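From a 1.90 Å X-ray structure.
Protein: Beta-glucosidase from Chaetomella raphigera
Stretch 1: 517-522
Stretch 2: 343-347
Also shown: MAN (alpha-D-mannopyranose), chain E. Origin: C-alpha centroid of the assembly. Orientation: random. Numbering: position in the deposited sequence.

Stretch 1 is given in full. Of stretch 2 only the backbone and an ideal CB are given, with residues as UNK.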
# COMPACT_ATOMS: atom_id res chain seq x y z
N ASP A 517 11.60 -13.06 15.57
CA ASP A 517 10.57 -12.93 16.62
C ASP A 517 9.53 -14.05 16.42
O ASP A 517 8.94 -14.56 17.39
CB ASP A 517 9.80 -11.59 16.57
CG ASP A 517 10.62 -10.39 17.05
OD1 ASP A 517 11.68 -10.57 17.68
OD2 ASP A 517 10.20 -9.24 16.79
N ILE A 518 9.28 -14.39 15.16
CA ILE A 518 8.33 -15.48 14.84
C ILE A 518 9.01 -16.86 14.82
O ILE A 518 8.49 -17.84 15.42
CB ILE A 518 7.57 -15.18 13.51
CG1 ILE A 518 6.47 -14.15 13.80
CG2 ILE A 518 6.95 -16.42 12.85
CD1 ILE A 518 6.89 -12.82 13.38
N LEU A 519 10.14 -16.96 14.15
CA LEU A 519 10.81 -18.26 14.03
C LEU A 519 11.15 -18.89 15.36
O LEU A 519 11.00 -20.10 15.50
CB LEU A 519 12.10 -18.14 13.25
CG LEU A 519 11.98 -17.85 11.75
CD1 LEU A 519 13.37 -17.78 11.12
CD2 LEU A 519 11.09 -18.83 11.03
N TYR A 520 11.58 -18.09 16.33
CA TYR A 520 11.96 -18.65 17.65
C TYR A 520 10.82 -18.60 18.66
O TYR A 520 10.98 -18.91 19.82
CB TYR A 520 13.25 -17.96 18.14
CG TYR A 520 14.50 -18.64 17.60
CD1 TYR A 520 15.03 -19.79 18.23
CD2 TYR A 520 15.14 -18.16 16.45
CE1 TYR A 520 16.16 -20.42 17.73
CE2 TYR A 520 16.25 -18.80 15.92
CZ TYR A 520 16.78 -19.91 16.57
OH TYR A 520 17.89 -20.52 16.04
N GLY A 521 9.65 -18.18 18.21
CA GLY A 521 8.45 -18.28 18.99
C GLY A 521 8.20 -17.23 20.06
O GLY A 521 7.34 -17.45 20.90
N SER A 522 8.92 -16.11 20.06
CA SER A 522 8.63 -15.08 21.06
C SER A 522 7.23 -14.59 20.84
O SER A 522 6.50 -14.25 21.81
CB SER A 522 9.65 -13.91 21.05
OG SER A 522 9.72 -13.27 19.76
N UNK A 343 6.55 -27.91 13.39
CA UNK A 343 7.89 -27.60 12.91
C UNK A 343 8.37 -26.26 13.51
O UNK A 343 9.46 -26.12 14.03
CB UNK A 343 7.91 -27.55 11.38
N UNK A 344 7.47 -25.28 13.53
CA UNK A 344 7.75 -24.01 14.12
C UNK A 344 6.80 -23.80 15.30
O UNK A 344 5.66 -24.29 15.33
CB UNK A 344 7.62 -22.89 13.09
N UNK A 345 7.27 -23.06 16.29
CA UNK A 345 8.55 -22.41 16.30
C UNK A 345 9.72 -23.38 16.57
O UNK A 345 9.52 -24.50 17.06
CB UNK A 345 8.54 -21.30 17.35
N UNK A 346 10.91 -22.92 16.26
CA UNK A 346 12.12 -23.69 16.54
C UNK A 346 12.32 -23.85 18.04
O UNK A 346 11.95 -22.99 18.83
CB UNK A 346 13.34 -23.02 15.91
N UNK A 347 12.96 -24.93 18.43
CA UNK A 347 13.08 -25.23 19.85
C UNK A 347 14.35 -26.03 20.11
O UNK A 347 14.33 -27.26 20.21
CB UNK A 347 11.85 -26.00 20.35
C1 MAN E . 15.27 -28.85 13.16
C2 MAN E . 14.99 -30.31 13.54
C3 MAN E . 13.55 -30.79 13.33
C4 MAN E . 12.55 -29.74 13.81
C5 MAN E . 12.90 -28.49 13.05
C6 MAN E . 11.86 -27.41 13.24
O2 MAN E . 15.24 -30.35 14.90
O3 MAN E . 13.42 -31.96 14.09
O4 MAN E . 11.18 -30.12 13.59
O5 MAN E . 14.17 -28.02 13.45
O6 MAN E . 11.83 -26.98 14.59

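Position 343 lies beyond the reach of stretch 1, with nothing of it within 5.5 Å of the ideal CB, so stretch 1 sets no preference there and many residue types would be compatible. The mannose is the nearer neighbour, but it meets the backbone rather than the CB: its O6 donates a hydrogen bond to the carbonyl O of 343 at 2.6 Å, although that oxygen is modelled too close to the sugar and its place is less certain. The deposited residue is Ala343, whose methyl group takes no part in the contact.

At position 344 the CA-to-CB bond points toward stretch 1, but the ideal CB is still 5.0 Å from Leu519 O. A side chain must extend to make contact, and what it can meet is the aliphatic end of Leu519. Phi and psi of -117° and 150° are extended and admit most residues; leucine, isoleucine or methionine would suit the apolar neighbour. The residue is Leu344, in the m,t rotamer, and its CD2 packs 4.0 Å from CD2 of Leu519.

Position 345 is more constrained. The peptide bond before it is cis, which strongly favours proline, and its phi of -76° fits a proline ring. Its CB points toward the turn where the helix ends, with the ideal CB 3.3 Å from Leu519 O and 3.4 Å from Gly521 N, leaving little room for bulk in that direction. Pro345 fills the place, and its CB lies 3.5 Å from CA of Gly521. The closeness is possible because Gly521 has no side chain: an ideal CB there would come within 2.8 Å of Pro345 CB, a clash. The positive phi of Gly521 also favours glycine.

Position 346 has an extended backbone and a CB directed toward stretch 1. Its amide N donates a hydrogen bond to Leu519 O at 2.9 Å, with a nearly straight angle of 162°; this requires a free N-H and so argues against proline. The ideal CB is 4.2 Å from Tyr520 CE1, so an aliphatic chain could lie against the ring; leucine, isoleucine or methionine would be reasonable. Leu346, also m,t, places CD1 over one face of the Tyr520 ring, 3.9 Å from its centroid, in a CH-pi contact, with CD1 3.7 Å from CZ.

Position 347 points away from stretch 1, which leaves polar or charged residues free to extend. It is Lys347, whose CE passes 3.2 Å from the mannose O6.

Stretch 2 343-347: ALPLK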
# COMPACT_ATOMS: atom_id res chain seq x y z
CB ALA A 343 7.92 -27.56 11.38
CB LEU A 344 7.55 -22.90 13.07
CG LEU A 344 8.59 -22.77 11.93
CD1 LEU A 344 8.19 -21.69 10.93
CD2 LEU A 344 9.99 -22.47 12.42
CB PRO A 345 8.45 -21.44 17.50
CG PRO A 345 7.51 -22.18 18.44
CD PRO A 345 6.50 -22.80 17.52
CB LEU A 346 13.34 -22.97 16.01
CG LEU A 346 13.47 -22.67 14.50
CD1 LEU A 346 14.66 -21.78 14.22
CD2 LEU A 346 13.58 -23.96 13.73
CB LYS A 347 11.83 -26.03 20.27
CG LYS A 347 11.65 -27.30 19.46
CD LYS A 347 10.30 -27.50 18.74
CE LYS A 347 10.59 -28.03 17.33
NZ LYS A 347 9.65 -28.87 16.53
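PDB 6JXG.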